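Local atomic coordinates of uncharacterized protein HtdX (Mycobacterium tuberculosis, PDB entry 4OOB), a protein that hydrates trans-2-enoyl-CoA thioesters and dehydrates (3R)-3-hydroxyacyl-CoA in the reverse direction, accepting a broad range of chain lengths with a preference for C8 to C12. Residues P173-P178 with T188-G193; Y214-A219 with L253-R258. All coordinates share one frame; numbering follows the deposited sequence.

Contact 1: P173-P178 with T188-G193; sequences PIHTNP and TVIAHG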
# COMPACT_ATOMS: atom_id res chain seq x y z
N PRO A 173 7.10 13.07 2.62
CA PRO A 173 6.83 14.31 1.85
C PRO A 173 7.08 14.27 0.35
O PRO A 173 6.89 15.32 -0.33
CB PRO A 173 7.75 15.33 2.50
CG PRO A 173 8.85 14.56 3.11
CD PRO A 173 8.34 13.19 3.41
N ILE A 174 7.55 13.14 -0.20
CA ILE A 174 7.61 13.03 -1.67
C ILE A 174 6.20 12.94 -2.28
O ILE A 174 6.06 13.12 -3.46
CB ILE A 174 8.39 11.83 -2.19
CG1 ILE A 174 7.60 10.54 -1.83
CG2 ILE A 174 9.82 11.79 -1.65
CD1 ILE A 174 8.31 9.27 -2.20
N HIS A 175 5.18 12.63 -1.49
CA HIS A 175 3.76 12.65 -1.96
C HIS A 175 3.07 14.01 -1.83
O HIS A 175 2.02 14.20 -2.41
CB HIS A 175 2.96 11.64 -1.16
CG HIS A 175 3.60 10.31 -1.12
ND1 HIS A 175 4.02 9.72 0.06
CD2 HIS A 175 3.97 9.49 -2.12
CE1 HIS A 175 4.59 8.57 -0.23
NE2 HIS A 175 4.57 8.41 -1.54
N THR A 176 3.67 14.95 -1.08
CA THR A 176 3.01 16.25 -0.79
C THR A 176 3.84 17.52 -1.08
O THR A 176 3.25 18.57 -1.31
CB THR A 176 2.52 16.30 0.67
OG1 THR A 176 3.63 16.23 1.54
CG2 THR A 176 1.64 15.10 0.95
N ASN A 177 5.16 17.43 -1.08
CA ASN A 177 6.00 18.59 -1.34
C ASN A 177 6.93 18.38 -2.52
O ASN A 177 7.79 17.50 -2.47
CB ASN A 177 6.80 18.93 -0.09
CG ASN A 177 7.53 20.26 -0.20
OD1 ASN A 177 7.85 20.74 -1.27
ND2 ASN A 177 7.79 20.84 0.90
N PRO A 178 6.79 19.20 -3.57
CA PRO A 178 7.55 18.93 -4.79
C PRO A 178 9.04 18.96 -4.63
O PRO A 178 9.69 18.26 -5.33
CB PRO A 178 7.11 20.04 -5.75
CG PRO A 178 5.82 20.59 -5.19
CD PRO A 178 5.80 20.29 -3.73
N THR A 188 7.46 15.33 -10.08
CA THR A 188 6.41 15.98 -9.29
C THR A 188 6.18 15.10 -8.08
O THR A 188 6.78 14.01 -7.96
CB THR A 188 5.07 16.09 -10.07
OG1 THR A 188 4.42 14.80 -10.17
CG2 THR A 188 5.27 16.57 -11.40
N VAL A 189 5.27 15.53 -7.22
CA VAL A 189 4.79 14.72 -6.09
C VAL A 189 4.12 13.46 -6.63
O VAL A 189 3.63 13.48 -7.74
CB VAL A 189 3.82 15.53 -5.25
CG1 VAL A 189 4.60 16.59 -4.49
CG2 VAL A 189 2.76 16.22 -6.13
N ILE A 190 4.15 12.35 -5.88
CA ILE A 190 3.62 11.09 -6.38
C ILE A 190 2.64 10.52 -5.37
O ILE A 190 2.76 10.81 -4.22
CB ILE A 190 4.74 10.07 -6.72
CG1 ILE A 190 5.38 9.58 -5.45
CG2 ILE A 190 5.74 10.69 -7.70
CD1 ILE A 190 6.59 8.68 -5.55
N ALA A 191 1.66 9.72 -5.83
CA ALA A 191 0.72 9.04 -4.94
C ALA A 191 1.45 7.99 -4.14
O ALA A 191 2.35 7.36 -4.65
CB ALA A 191 -0.40 8.37 -5.72
N HIS A 192 1.02 7.78 -2.91
CA HIS A 192 1.44 6.59 -2.13
C HIS A 192 0.98 5.32 -2.83
O HIS A 192 -0.10 5.28 -3.43
CB HIS A 192 0.81 6.56 -0.75
CG HIS A 192 0.85 7.85 -0.02
ND1 HIS A 192 1.37 7.97 1.25
CD2 HIS A 192 0.37 9.07 -0.35
CE1 HIS A 192 1.26 9.22 1.66
NE2 HIS A 192 0.67 9.91 0.71
N GLY A 193 1.81 4.26 -2.77
CA GLY A 193 1.45 2.99 -3.35
C GLY A 193 0.18 2.48 -2.74
O GLY A 193 -0.68 1.97 -3.46
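Ile174 meets Ile190 through both backbone and side chain. Ile174 O accepts a hydrogen bond from Ile190 N at 3.2 Å, moderately bent (153° at the hydrogen), and also takes a CA-H...O contact from Val189 CA. Their side chains also meet, CD1 of Ile174 to CD1 of Ile190 at 3.8 Å. Ile174 CG1 sits between the backbone N and the carbonyl carbon (chi1 68°), which lays it over the centre of the His175 ring. The opposite face of that ring stacks on His192, with centroids 3.7 Å apart and planes at 24°. His175 ND1 stands 3.2 Å above the middle of the His192 ring; its angles to both His192 nitrogens are poor, so the pair is a stack and not a hydrogen bond. The backbone adds a CA-H...O contact of 3.1 Å from His175 CA to Ile190 O. Ile174 and His175 belong to a sequence matching the hydratase 2 motif of (R)-specific enoyl-CoA hydratases; by comparison with relatives His175 is probably the catalytic histidine. His192 is the N-cap residue of helix 193-199, and its ring meets that of Tyr164 edge-to-face. Beyond Thr176, Val189 CG1 rests 3.5 Å from Asn177 C, while Asn177 OD1 turns to cap Ile179 N of helix 178-183. Pro178 runs alongside Val189, its CD 4.0 Å from Val189 CG1.

Contact 2: Y214-A219 with L253-R258; sequences YSVRFA and LTATVR
Thr256 O is approached by three groups from the facing strand: the Ser215 N-H bonds to it at 3.0 Å, Tyr214 CA adds a CA-H...O contact, and Tyr214 CD1 brings the edge of the ring up to it at 3.5 Å. The return bond, Thr256 N to Ser215 O, completes the hydrogen-bonded pair. Two residues on, Arg217 and Thr254 form the next one; there Arg217 N meets Thr254 O at 2.9 Å with 171° at the hydrogen, straighter than the bond running back from Thr254 N to Arg217 O. These alternate with the non-hydrogen-bonded pairs Tyr214-Val257, Val216-Ala255 and Phe218-Leu253, and the strand axes run 4.8 Å apart at 170°, so the ladder is regular and antiparallel.

The non-hydrogen-bonded pairs all turn their side chains to one apolar face. Tyr214 CG lies anti to the backbone N (chi1 -180°), which carries the ring along the face, where CD1 touches Val257 CG2 at 3.8 Å and CE1 touches Ala255 CB at 3.9 Å. Val216 sits between the two aromatic rings: CG2 lies over one face of the Tyr214 ring and CG1 over one face of the Phe218 ring, both displaced toward the rim. Leu253 runs alongside Phe218, its CB 4.1 Å from Phe218 CD1.

On the other face, Ser215 OG bonds His74 ND1 and Arg217 NE forms a salt bridge with Glu72, both on strand 69-77, the neighbour of 212-218. Strand 238-244 flanks the far side of 251-259. Helix 193-199 lies against the apolar face, its Thr196 touching Phe218 and Leu253 and its Ala197 O receiving a hydrogen bond from Tyr214 OH, consistent with 193-199 being the hotdog helix of the C-terminal half.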
# COMPACT_ATOMS: atom_id res chain seq x y z
N TYR A 214 -4.39 -10.58 -1.18
CA TYR A 214 -4.24 -9.46 -2.11
C TYR A 214 -2.75 -9.16 -2.32
O TYR A 214 -2.07 -8.72 -1.42
CB TYR A 214 -5.02 -8.26 -1.53
CG TYR A 214 -5.01 -6.96 -2.35
CD1 TYR A 214 -5.07 -6.99 -3.76
CD2 TYR A 214 -4.96 -5.75 -1.74
CE1 TYR A 214 -5.08 -5.82 -4.50
CE2 TYR A 214 -4.98 -4.58 -2.48
CZ TYR A 214 -5.03 -4.61 -3.86
OH TYR A 214 -5.03 -3.43 -4.61
N SER A 215 -2.26 -9.44 -3.53
CA SER A 215 -0.87 -9.25 -3.94
C SER A 215 -0.74 -8.17 -4.97
O SER A 215 -1.36 -8.24 -6.03
CB SER A 215 -0.32 -10.52 -4.58
OG SER A 215 -0.24 -11.52 -3.58
N VAL A 216 0.07 -7.18 -4.65
CA VAL A 216 0.25 -6.03 -5.46
C VAL A 216 1.72 -5.90 -5.79
O VAL A 216 2.60 -5.97 -4.93
CB VAL A 216 -0.21 -4.74 -4.72
CG1 VAL A 216 0.07 -3.51 -5.57
CG2 VAL A 216 -1.70 -4.81 -4.43
N ARG A 217 1.97 -5.64 -7.05
CA ARG A 217 3.28 -5.30 -7.55
C ARG A 217 3.23 -3.84 -8.05
O ARG A 217 2.42 -3.53 -8.93
CB ARG A 217 3.59 -6.26 -8.71
CG ARG A 217 5.01 -6.77 -8.80
CD ARG A 217 6.02 -5.64 -9.07
NE ARG A 217 7.28 -5.91 -8.36
CZ ARG A 217 8.26 -5.03 -8.15
NH1 ARG A 217 8.17 -3.78 -8.60
NH2 ARG A 217 9.32 -5.41 -7.47
N PHE A 218 4.08 -2.95 -7.53
CA PHE A 218 4.12 -1.53 -8.01
C PHE A 218 5.21 -1.26 -9.07
O PHE A 218 6.32 -1.73 -8.95
CB PHE A 218 4.31 -0.55 -6.86
CG PHE A 218 3.21 -0.58 -5.84
CD1 PHE A 218 2.00 0.02 -6.10
CD2 PHE A 218 3.41 -1.17 -4.63
CE1 PHE A 218 0.99 0.05 -5.18
CE2 PHE A 218 2.41 -1.17 -3.67
CZ PHE A 218 1.20 -0.54 -3.93
N ALA A 219 4.90 -0.49 -10.10
CA ALA A 219 5.86 -0.26 -11.18
C ALA A 219 6.01 1.24 -11.40
O ALA A 219 6.68 1.87 -10.62
CB ALA A 219 5.45 -1.01 -12.44
N LEU A 253 0.48 -0.45 -11.33
CA LEU A 253 0.45 -1.67 -10.53
C LEU A 253 -0.25 -2.83 -11.26
O LEU A 253 -1.04 -2.59 -12.17
CB LEU A 253 -0.24 -1.41 -9.19
CG LEU A 253 -1.76 -1.26 -9.18
CD1 LEU A 253 -2.55 -2.53 -9.30
CD2 LEU A 253 -2.09 -0.62 -7.83
N THR A 254 0.05 -4.05 -10.84
CA THR A 254 -0.67 -5.22 -11.29
C THR A 254 -0.92 -5.99 -10.02
O THR A 254 -0.10 -5.97 -9.11
CB THR A 254 0.12 -6.07 -12.31
OG1 THR A 254 1.25 -6.63 -11.63
CG2 THR A 254 0.65 -5.23 -13.42
N ALA A 255 -2.03 -6.69 -9.96
CA ALA A 255 -2.43 -7.28 -8.72
C ALA A 255 -3.41 -8.41 -8.84
O ALA A 255 -4.10 -8.54 -9.80
CB ALA A 255 -3.05 -6.19 -7.82
N THR A 256 -3.51 -9.19 -7.78
CA THR A 256 -4.46 -10.27 -7.76
C THR A 256 -5.11 -10.30 -6.43
O THR A 256 -4.46 -10.04 -5.42
CB THR A 256 -3.81 -11.65 -7.97
OG1 THR A 256 -2.79 -11.85 -7.00
CG2 THR A 256 -3.21 -11.75 -9.37
N VAL A 257 -6.41 -10.61 -6.49
CA VAL A 257 -7.23 -10.99 -5.37
C VAL A 257 -7.67 -12.46 -5.57
O VAL A 257 -8.17 -12.82 -6.62
CB VAL A 257 -8.46 -10.07 -5.33
CG1 VAL A 257 -9.29 -10.30 -4.07
CG2 VAL A 257 -8.02 -8.61 -5.44
N ARG A 258 -7.46 -13.30 -4.54
CA ARG A 258 -7.87 -14.70 -4.58
C ARG A 258 -8.47 -15.06 -3.24
O ARG A 258 -7.95 -14.68 -2.18
CB ARG A 258 -6.67 -15.58 -4.83
CG ARG A 258 -5.98 -15.33 -6.17
CD ARG A 258 -6.78 -15.87 -7.37
NE ARG A 258 -6.00 -15.79 -8.61
CZ ARG A 258 -5.95 -14.74 -9.42
NH1 ARG A 258 -6.62 -13.61 -9.19
NH2 ARG A 258 -5.18 -14.81 -10.50

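Overall arrangement
The two contacts follow one another along the chain: contact 1 is complete in the sequence before contact 2 begins, and both belong to the MaoC-like C-terminal part of the chain. Their centres are about 21 Å apart, yet they meet where Gly193 O packs against Phe218 CE1. Helix 193-199 joins them, beginning at the end of contact 1 and running over the apolar face of contact 2. Contact 1 ties together the loops bordering helix 178-183, whereas contact 2 pairs two inner strands of the ten-stranded antiparallel sheet. The loop with the hydratase 2 motif residues lies next to the start of helix 193-199, as in hotdog-fold hydratases, where motif loop and helix probably border the active site.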